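Local coordinates for protein sugar-phosphate aldolase (Thermotoga maritima, PDB 1PVT) that belongs to the class II aldolase and adducin N-terminal domain family, and folds round a central mixed beta-sheet flanked by helices, at residues A111-K114 / E115-E119; F103-H106 / L107-A111; F167-G171 / S172-G176. One frame throughout, in Å; residues are numbered along the deposited sequence.

Interaction 1. Residues A111-K114 / E115-E119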
ATOM      1  N   ALA A 111       2.585   9.725  -7.967  1.00 68.53           N
ATOM      2  CA  ALA A 111       3.133  10.868  -8.679  1.00 70.36           C
ATOM      3  C   ALA A 111       4.572  11.119  -8.213  1.00 72.24           C
ATOM      4  O   ALA A 111       5.518  11.064  -9.002  1.00 71.89           O
ATOM      5  CB  ALA A 111       2.264  12.096  -8.435  1.00 68.67           C
ATOM      6  N   LYS A 112       4.736  11.354  -6.916  1.00 75.14           N
ATOM      7  CA  LYS A 112       6.049  11.637  -6.340  1.00 77.86           C
ATOM      8  C   LYS A 112       7.068  10.544  -6.602  1.00 79.36           C
ATOM      9  O   LYS A 112       8.241  10.818  -6.824  1.00 79.49           O
ATOM     10  CB  LYS A 112       5.910  11.868  -4.837  1.00 79.28           C
ATOM     11  CG  LYS A 112       4.698  12.739  -4.465  1.00 81.96           C
ATOM     12  CD  LYS A 112       4.742  14.162  -5.073  1.00 83.07           C
ATOM     13  CE  LYS A 112       5.796  15.061  -4.392  1.00 84.10           C
ATOM     14  NZ  LYS A 112       5.757  16.499  -4.841  1.00 83.63           N
ATOM     15  N   PHE A 113       6.613   9.302  -6.568  1.00 82.04           N
ATOM     16  CA  PHE A 113       7.487   8.165  -6.809  1.00 84.75           C
ATOM     17  C   PHE A 113       8.005   8.175  -8.242  1.00 85.74           C
ATOM     18  O   PHE A 113       9.161   7.844  -8.508  1.00 84.68           O
ATOM     19  CB  PHE A 113       6.725   6.861  -6.546  1.00 86.22           C
ATOM     20  CG  PHE A 113       6.976   6.273  -5.186  1.00 86.77           C
ATOM     21  CD1 PHE A 113       6.388   5.064  -4.826  1.00 86.33           C
ATOM     22  CD2 PHE A 113       7.836   6.901  -4.282  1.00 87.51           C
ATOM     23  CE1 PHE A 113       6.654   4.482  -3.594  1.00 86.48           C
ATOM     24  CE2 PHE A 113       8.112   6.332  -3.043  1.00 87.40           C
ATOM     25  CZ  PHE A 113       7.520   5.116  -2.699  1.00 87.40           C
ATOM     26  N   LYS A 114       7.125   8.550  -9.160  1.00 87.49           N
ATOM     27  CA  LYS A 114       7.467   8.615 -10.568  1.00 89.91           C
ATOM     28  C   LYS A 114       8.628   9.593 -10.736  1.00 92.74           C
ATOM     29  O   LYS A 114       9.564   9.342 -11.502  1.00 93.27           O
ATOM     30  CB  LYS A 114       6.252   9.088 -11.368  1.00 87.68           C
ATOM     31  CG  LYS A 114       6.360   8.877 -12.866  1.00 85.90           C
ATOM     32  CD  LYS A 114       5.124   9.408 -13.575  1.00 83.69           C
ATOM     33  CE  LYS A 114       5.176   9.139 -15.070  1.00 82.72           C
ATOM     34  NZ  LYS A 114       5.042   7.692 -15.380  1.00 80.98           N
ATOM     35  N   GLU A 115       8.562  10.702 -10.002  1.00 95.97           N
ATOM     36  CA  GLU A 115       9.601  11.726 -10.043  1.00 99.27           C
ATOM     37  C   GLU A 115      10.814  11.326  -9.205  1.00100.50           C
ATOM     38  O   GLU A 115      11.938  11.269  -9.707  1.00100.50           O
ATOM     39  CB  GLU A 115       9.044  13.058  -9.530  1.00100.97           C
ATOM     40  CG  GLU A 115       8.038  13.720 -10.470  1.00105.08           C
ATOM     41  CD  GLU A 115       7.477  15.037  -9.927  1.00106.99           C
ATOM     42  OE1 GLU A 115       8.273  15.863  -9.422  1.00107.63           O
ATOM     43  OE2 GLU A 115       6.241  15.248 -10.017  1.00107.89           O
HETATM   44  N   MSE A 116      10.570  11.041  -7.930  1.00102.05           N
HETATM   45  CA  MSE A 116      11.619  10.656  -6.992  1.00103.54           C
HETATM   46  C   MSE A 116      12.261   9.317  -7.273  1.00101.53           C
HETATM   47  O   MSE A 116      13.294   9.233  -7.935  1.00101.77           O
HETATM   48  CB  MSE A 116      11.061  10.642  -5.572  1.00109.40           C
HETATM   49  CG  MSE A 116      10.855  12.028  -5.023  1.00117.73           C
HETATM   50 SE   MSE A 116      12.533  13.004  -5.105  1.00131.16          SE
HETATM   51  CE  MSE A 116      12.601  13.673  -3.269  1.00126.74           C
ATOM     52  N   ASN A 117      11.651   8.271  -6.737  1.00 98.71           N
ATOM     53  CA  ASN A 117      12.154   6.922  -6.919  1.00 95.33           C
ATOM     54  C   ASN A 117      11.278   6.223  -7.949  1.00 92.71           C
ATOM     55  O   ASN A 117      10.230   5.680  -7.614  1.00 92.26           O
ATOM     56  CB  ASN A 117      12.109   6.172  -5.586  1.00 95.49           C
ATOM     57  CG  ASN A 117      12.769   6.946  -4.455  1.00 95.99           C
ATOM     58  OD1 ASN A 117      13.970   7.231  -4.497  1.00 95.61           O
ATOM     59  ND2 ASN A 117      11.984   7.291  -3.434  1.00 95.63           N
ATOM     60  N   PRO A 118      11.680   6.262  -9.227  1.00 90.40           N
ATOM     61  CA  PRO A 118      10.905   5.616 -10.291  1.00 88.13           C
ATOM     62  C   PRO A 118      10.934   4.089 -10.184  1.00 86.05           C
ATOM     63  O   PRO A 118      10.087   3.407 -10.765  1.00 85.39           O
ATOM     64  CB  PRO A 118      11.586   6.120 -11.559  1.00 87.89           C
ATOM     65  CG  PRO A 118      12.101   7.461 -11.149  1.00 88.76           C
ATOM     66  CD  PRO A 118      12.697   7.155  -9.804  1.00 89.69           C
ATOM     67  N   GLU A 119      11.913   3.563  -9.444  1.00 84.08           N
ATOM     68  CA  GLU A 119      12.059   2.117  -9.247  1.00 81.12           C
ATOM     69  C   GLU A 119      10.875   1.531  -8.477  1.00 77.81           C
ATOM     70  O   GLU A 119      10.384   0.450  -8.802  1.00 77.66           O
ATOM     71  CB  GLU A 119      13.368   1.803  -8.508  1.00 82.57           C
ATOM     72  CG  GLU A 119      14.584   1.623  -9.419  1.00 85.07           C
ATOM     73  CD  GLU A 119      14.490   0.382 -10.317  1.00 87.36           C
ATOM     74  OE1 GLU A 119      13.547   0.312 -11.141  1.00 87.55           O
ATOM     75  OE2 GLU A 119      15.358  -0.520 -10.200  1.00 87.64           O
TER
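The C-terminal end of helix 103-115 lies here, where the carbonyls of A111 and K112 accept the amides of E115 and M116 in the last turn. The bond from E115 N to A111 O is 3.2 Å long, its donor lying in the carbonyl plane. The next, from M116 N to K112 O, is shorter at 2.6 Å and nearly straight, 164° at the hydrogen. M116, modelled as selenomethionine, is the first residue to leave helical backbone angles, and its CB sits 3.1 Å from K112 O. Beyond it N117 turns extended; the chain has already left the helix before P118, which, lacking an amide hydrogen, could not have continued the pattern by donating to K114 O and suits the loop leading to strand 122-126. Its ring lies over the last turn, with P118 CG 3.2 Å from K114 O.

Among the side chains, F113 and N117 cross at a slant. The amide comes obliquely to the ring, N117 ND2 lying 4.0 Å from F113 CE2, with the two planes 66° apart. The aromatic ring belongs to the buried side of the helix and meets F199 edge-to-face, whereas the polar amide of N117 suits its partly exposed place. On the outer side, E115 has CG anti to its carbonyl carbon (chi1 -70°), which carries the chain back past A111 O, 3.9 Å from CG. From there it runs extended. Its carboxylate and the ammonium of K112 stay apart, K112 NZ being 5.3 Å from E115 OE1, so any attraction is probably weak. K114, extended until its last torsion, touches R33 and P56; E115 also touches P56.

Interaction 2. Residues F103-H106 / L107-A111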
ATOM      1  N   PHE A 103      -7.929   5.991  -3.358  1.00 58.79           N
ATOM      2  CA  PHE A 103      -7.302   6.171  -4.656  1.00 57.67           C
ATOM      3  C   PHE A 103      -6.482   7.468  -4.661  1.00 56.27           C
ATOM      4  O   PHE A 103      -5.306   7.472  -5.039  1.00 55.39           O
ATOM      5  CB  PHE A 103      -8.415   6.168  -5.720  1.00 58.68           C
ATOM      6  CG  PHE A 103      -8.127   6.991  -6.941  1.00 59.87           C
ATOM      7  CD1 PHE A 103      -6.870   6.971  -7.554  1.00 60.96           C
ATOM      8  CD2 PHE A 103      -9.132   7.785  -7.495  1.00 60.06           C
ATOM      9  CE1 PHE A 103      -6.615   7.741  -8.709  1.00 60.03           C
ATOM     10  CE2 PHE A 103      -8.894   8.554  -8.644  1.00 59.66           C
ATOM     11  CZ  PHE A 103      -7.632   8.534  -9.251  1.00 59.13           C
ATOM     12  N   PRO A 104      -7.088   8.580  -4.218  1.00 54.82           N
ATOM     13  CA  PRO A 104      -6.424   9.884  -4.167  1.00 53.82           C
ATOM     14  C   PRO A 104      -5.084   9.805  -3.458  1.00 54.14           C
ATOM     15  O   PRO A 104      -4.071  10.334  -3.938  1.00 54.72           O
ATOM     16  CB  PRO A 104      -7.414  10.733  -3.396  1.00 53.82           C
ATOM     17  CG  PRO A 104      -8.728  10.152  -3.806  1.00 54.55           C
ATOM     18  CD  PRO A 104      -8.469   8.684  -3.716  1.00 54.68           C
ATOM     19  N   THR A 105      -5.088   9.142  -2.303  1.00 53.92           N
ATOM     20  CA  THR A 105      -3.879   8.988  -1.511  1.00 52.06           C
ATOM     21  C   THR A 105      -2.794   8.306  -2.332  1.00 53.23           C
ATOM     22  O   THR A 105      -1.695   8.827  -2.472  1.00 53.02           O
ATOM     23  CB  THR A 105      -4.146   8.162  -0.265  1.00 49.89           C
ATOM     24  OG1 THR A 105      -5.218   8.751   0.480  1.00 49.13           O
ATOM     25  CG2 THR A 105      -2.911   8.120   0.592  1.00 47.94           C
ATOM     26  N   HIS A 106      -3.119   7.141  -2.881  1.00 54.23           N
ATOM     27  CA  HIS A 106      -2.191   6.376  -3.717  1.00 54.40           C
ATOM     28  C   HIS A 106      -1.670   7.268  -4.823  1.00 55.39           C
ATOM     29  O   HIS A 106      -0.486   7.237  -5.181  1.00 54.13           O
ATOM     30  CB  HIS A 106      -2.912   5.186  -4.360  1.00 54.43           C
ATOM     31  CG  HIS A 106      -3.190   4.061  -3.412  1.00 53.95           C
ATOM     32  ND1 HIS A 106      -2.532   2.852  -3.481  1.00 52.26           N
ATOM     33  CD2 HIS A 106      -4.036   3.969  -2.359  1.00 54.05           C
ATOM     34  CE1 HIS A 106      -2.961   2.064  -2.513  1.00 52.16           C
ATOM     35  NE2 HIS A 106      -3.873   2.718  -1.816  1.00 52.74           N
ATOM     36  N   LEU A 107      -2.586   8.055  -5.375  1.00 56.77           N
ATOM     37  CA  LEU A 107      -2.254   8.959  -6.450  1.00 58.11           C
ATOM     38  C   LEU A 107      -1.025   9.741  -6.082  1.00 59.68           C
ATOM     39  O   LEU A 107      -0.020   9.711  -6.793  1.00 59.78           O
ATOM     40  CB  LEU A 107      -3.396   9.928  -6.703  1.00 57.69           C
ATOM     41  CG  LEU A 107      -3.879   9.930  -8.148  1.00 57.72           C
ATOM     42  CD1 LEU A 107      -4.720  11.170  -8.379  1.00 57.79           C
ATOM     43  CD2 LEU A 107      -2.686   9.897  -9.101  1.00 58.07           C
HETATM   44  N   MSE A 108      -1.107  10.425  -4.948  1.00 61.64           N
HETATM   45  CA  MSE A 108      -0.006  11.248  -4.491  1.00 65.35           C
HETATM   46  C   MSE A 108       1.330  10.549  -4.366  1.00 64.51           C
HETATM   47  O   MSE A 108       2.338  11.057  -4.861  1.00 64.12           O
HETATM   48  CB  MSE A 108      -0.369  11.924  -3.173  1.00 70.78           C
HETATM   49  CG  MSE A 108      -1.482  12.956  -3.327  1.00 78.70           C
HETATM   50 SE   MSE A 108      -1.352  14.017  -4.987  1.00 92.02          SE
HETATM   51  CE  MSE A 108      -3.158  13.693  -5.676  1.00 85.03           C
ATOM     52  N   ILE A 109       1.353   9.391  -3.715  1.00 64.45           N
ATOM     53  CA  ILE A 109       2.613   8.667  -3.561  1.00 64.22           C
ATOM     54  C   ILE A 109       3.149   8.292  -4.928  1.00 64.92           C
ATOM     55  O   ILE A 109       4.356   8.378  -5.187  1.00 64.60           O
ATOM     56  CB  ILE A 109       2.461   7.352  -2.769  1.00 62.73           C
ATOM     57  CG1 ILE A 109       1.824   7.609  -1.405  1.00 61.99           C
ATOM     58  CG2 ILE A 109       3.830   6.713  -2.584  1.00 61.73           C
ATOM     59  CD1 ILE A 109       0.317   7.646  -1.428  1.00 61.71           C
ATOM     60  N   HIS A 110       2.239   7.859  -5.794  1.00 65.48           N
ATOM     61  CA  HIS A 110       2.612   7.448  -7.134  1.00 66.59           C
ATOM     62  C   HIS A 110       3.262   8.583  -7.907  1.00 67.25           C
ATOM     63  O   HIS A 110       4.366   8.429  -8.436  1.00 66.52           O
ATOM     64  CB  HIS A 110       1.387   6.918  -7.887  1.00 67.73           C
ATOM     65  CG  HIS A 110       1.117   5.459  -7.653  1.00 68.10           C
ATOM     66  ND1 HIS A 110       2.085   4.487  -7.813  1.00 68.21           N
ATOM     67  CD2 HIS A 110      -0.018   4.804  -7.311  1.00 68.23           C
ATOM     68  CE1 HIS A 110       1.557   3.299  -7.580  1.00 67.11           C
ATOM     69  NE2 HIS A 110       0.282   3.463  -7.275  1.00 67.65           N
ATOM     70  N   ALA A 111       2.585   9.725  -7.967  1.00 68.53           N
ATOM     71  CA  ALA A 111       3.133  10.868  -8.679  1.00 70.36           C
ATOM     72  C   ALA A 111       4.572  11.119  -8.213  1.00 72.24           C
ATOM     73  O   ALA A 111       5.518  11.064  -9.002  1.00 71.89           O
ATOM     74  CB  ALA A 111       2.264  12.096  -8.435  1.00 68.67           C
TER
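F103 and L107 lie side by side one helical turn apart, pointing the same way, with F103 CE1 3.5 Å from L107 CG. The ring reaches forward along the helix to L107 because its CG stands opposite the backbone N (chi1 150°), and it also meets Y90 edge-to-face. T105 and I109 are likewise aligned, their methyls T105 CG2 and I109 CD1 3.8 Å apart, although the placing of that CD1 is doubtful. These pairs belong to the first turns of helix 103-115, mostly buried here against the sheet and helix 173-182, whose regular backbone bonds include L107 N to F103 O at 2.8 Å and H110 N to H106 O at 2.9 Å. Apolar residues suit the faces turned to F51 and to helix 173-182, where M108 and I109 touch V173 and V180.

The two histidines share another face, directed at strands 58-63 and 122-126. H110 CD2 lies 3.3 Å from H106 O, and the imidazole is set obliquely to that carbonyl. The rings do not bond each other; H106 ND1 and H110 NE2, 4.8 Å apart, both hydrogen-bond S31 OG, while H106 NE2 is taken up by E102 OE2. Histidine suits such a buried place because its ring nitrogens can each meet a polar partner.

Interaction 3. Residues F167-G171 / S172-G176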
ATOM      1  N   PHE A 167      -2.636   9.974  11.191  1.00 88.10           N
ATOM      2  CA  PHE A 167      -3.793   9.742  10.341  1.00 88.61           C
ATOM      3  C   PHE A 167      -4.895  10.754  10.635  1.00 88.28           C
ATOM      4  O   PHE A 167      -5.395  10.823  11.760  1.00 87.92           O
ATOM      5  CB  PHE A 167      -4.321   8.326  10.587  1.00 89.84           C
ATOM      6  CG  PHE A 167      -5.179   7.794   9.474  1.00 91.10           C
ATOM      7  CD1 PHE A 167      -4.626   7.005   8.470  1.00 91.36           C
ATOM      8  CD2 PHE A 167      -6.539   8.085   9.426  1.00 91.24           C
ATOM      9  CE1 PHE A 167      -5.418   6.511   7.434  1.00 92.10           C
ATOM     10  CE2 PHE A 167      -7.338   7.595   8.393  1.00 91.72           C
ATOM     11  CZ  PHE A 167      -6.777   6.806   7.396  1.00 91.70           C
ATOM     12  N   GLU A 168      -5.284  11.522   9.621  1.00 88.51           N
ATOM     13  CA  GLU A 168      -6.326  12.530   9.790  1.00 89.59           C
ATOM     14  C   GLU A 168      -7.551  12.255   8.917  1.00 89.95           C
ATOM     15  O   GLU A 168      -8.646  11.986   9.420  1.00 89.82           O
ATOM     16  CB  GLU A 168      -5.779  13.921   9.449  1.00 89.80           C
ATOM     17  CG  GLU A 168      -4.518  14.350  10.208  1.00 90.82           C
ATOM     18  CD  GLU A 168      -4.760  14.637  11.683  1.00 91.26           C
ATOM     19  OE1 GLU A 168      -5.798  15.253  12.009  1.00 91.12           O
ATOM     20  OE2 GLU A 168      -3.899  14.263  12.513  1.00 90.97           O
ATOM     21  N   LYS A 169      -7.352  12.335   7.603  1.00 90.05           N
ATOM     22  CA  LYS A 169      -8.428  12.119   6.637  1.00 89.80           C
ATOM     23  C   LYS A 169      -8.199  10.856   5.801  1.00 88.73           C
ATOM     24  O   LYS A 169      -7.111  10.659   5.245  1.00 89.47           O
ATOM     25  CB  LYS A 169      -8.536  13.320   5.684  1.00 90.72           C
ATOM     26  CG  LYS A 169      -8.520  14.689   6.366  1.00 93.12           C
ATOM     27  CD  LYS A 169      -8.477  15.833   5.339  1.00 93.91           C
ATOM     28  CE  LYS A 169      -8.305  17.201   6.013  1.00 94.30           C
ATOM     29  NZ  LYS A 169      -8.324  18.337   5.038  1.00 94.64           N
ATOM     30  N   PRO A 170      -9.225   9.984   5.708  1.00 86.67           N
ATOM     31  CA  PRO A 170      -9.219   8.722   4.955  1.00 84.69           C
ATOM     32  C   PRO A 170      -9.100   8.919   3.436  1.00 83.68           C
ATOM     33  O   PRO A 170      -9.947   9.572   2.821  1.00 84.25           O
ATOM     34  CB  PRO A 170     -10.559   8.096   5.331  1.00 83.84           C
ATOM     35  CG  PRO A 170     -10.780   8.591   6.710  1.00 84.06           C
ATOM     36  CD  PRO A 170     -10.403  10.043   6.592  1.00 85.78           C
ATOM     37  N   GLY A 171      -8.050   8.351   2.841  1.00 82.09           N
ATOM     38  CA  GLY A 171      -7.844   8.463   1.402  1.00 78.83           C
ATOM     39  C   GLY A 171      -7.888   9.870   0.830  1.00 76.04           C
ATOM     40  O   GLY A 171      -8.489  10.099  -0.220  1.00 75.59           O
ATOM     41  N   SER A 172      -7.243  10.804   1.523  1.00 73.64           N
ATOM     42  CA  SER A 172      -7.190  12.200   1.112  1.00 70.54           C
ATOM     43  C   SER A 172      -5.860  12.470   0.436  1.00 69.51           C
ATOM     44  O   SER A 172      -4.910  11.702   0.569  1.00 68.91           O
ATOM     45  CB  SER A 172      -7.313  13.108   2.327  1.00 69.80           C
ATOM     46  OG  SER A 172      -6.191  12.941   3.176  1.00 67.67           O
ATOM     47  N   VAL A 173      -5.792  13.572  -0.292  1.00 68.68           N
ATOM     48  CA  VAL A 173      -4.559  13.924  -0.966  1.00 69.16           C
ATOM     49  C   VAL A 173      -3.504  14.171   0.100  1.00 69.81           C
ATOM     50  O   VAL A 173      -2.337  13.803  -0.049  1.00 69.48           O
ATOM     51  CB  VAL A 173      -4.746  15.192  -1.818  1.00 68.94           C
ATOM     52  CG1 VAL A 173      -3.407  15.878  -2.029  1.00 68.45           C
ATOM     53  CG2 VAL A 173      -5.363  14.823  -3.171  1.00 67.86           C
ATOM     54  N   GLU A 174      -3.949  14.797   1.183  1.00 70.97           N
ATOM     55  CA  GLU A 174      -3.106  15.141   2.328  1.00 70.49           C
ATOM     56  C   GLU A 174      -2.370  13.920   2.847  1.00 68.18           C
ATOM     57  O   GLU A 174      -1.142  13.923   3.003  1.00 66.54           O
ATOM     58  CB  GLU A 174      -3.984  15.697   3.449  1.00 73.48           C
ATOM     59  CG  GLU A 174      -3.228  16.189   4.664  1.00 79.78           C
ATOM     60  CD  GLU A 174      -4.017  15.999   5.953  1.00 84.08           C
ATOM     61  OE1 GLU A 174      -3.946  14.889   6.533  1.00 86.45           O
ATOM     62  OE2 GLU A 174      -4.718  16.952   6.380  1.00 87.04           O
ATOM     63  N   LEU A 175      -3.150  12.885   3.135  1.00 66.50           N
ATOM     64  CA  LEU A 175      -2.613  11.641   3.640  1.00 65.37           C
ATOM     65  C   LEU A 175      -1.414  11.278   2.767  1.00 64.93           C
ATOM     66  O   LEU A 175      -0.323  10.984   3.265  1.00 64.30           O
ATOM     67  CB  LEU A 175      -3.699  10.561   3.576  1.00 65.67           C
ATOM     68  CG  LEU A 175      -3.400   9.186   4.184  1.00 66.35           C
ATOM     69  CD1 LEU A 175      -2.920   9.342   5.625  1.00 65.95           C
ATOM     70  CD2 LEU A 175      -4.651   8.317   4.113  1.00 66.02           C
ATOM     71  N   GLY A 176      -1.623  11.339   1.455  1.00 64.68           N
ATOM     72  CA  GLY A 176      -0.564  11.011   0.519  1.00 64.51           C
ATOM     73  C   GLY A 176       0.639  11.915   0.670  1.00 64.77           C
ATOM     74  O   GLY A 176       1.752  11.447   0.919  1.00 63.13           O
TER
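From K169 to S172 the chain makes a type II beta turn and then enters helix 173-182. P170 holds its first corner with a phi of -66°, a value its ring imposes, and G171 takes the second with a positive phi of 52°, where a residue without a side chain is at ease. S172 follows as N-cap. Its OG sits between the backbone N and the carbonyl carbon, and from there it accepts the amide L175 N at 3.0 Å in a nearly straight bond. The same hydroxyl donates to K169 O at 3.2 Å, approaching from well above the carbonyl plane. One serine therefore closes the turn and satisfies an amide of the first helical turn.

L175 points back at the loop, its CD2 lying 3.9 Å from F167 CE1 and 3.6 Å from G171 N, the leucine and the ring crossing obliquely. F167 in turn stacks on H194. On the outer, solvent-facing side, E174 and K169 cross at about a right angle: K169 CE is 3.6 Å from E174 OE2, while K169 NZ stays 4.1 Å from that oxygen, too far for a salt bridge. E168 CB approaches the other carboxylate oxygen, E174 OE1, which also has a long, weak ion pair with K178.

In the fold
Interactions 1 and 2 lie on the same helix, 103-115, and share A111. Interaction 2 is its buried beginning, where aromatic, aliphatic and histidine side chains meet the sheet and helix 173-182. Interaction 1 is its partly exposed end, built of closing backbone bonds, a proline and charged groups, with the buried F113 ring. Interaction 3 is a surface contact at the opposite kind of terminus, the start of helix 173-182, where a serine hydroxyl does the capping. It touches interaction 2, their centres about 10 Å apart: T105 OG1 probably hydrogen-bonds S172 O at 3.0 Å, joining the first turn of helix 103-115 to the N-cap of helix 173-182. Interactions 1 and 3 do not touch.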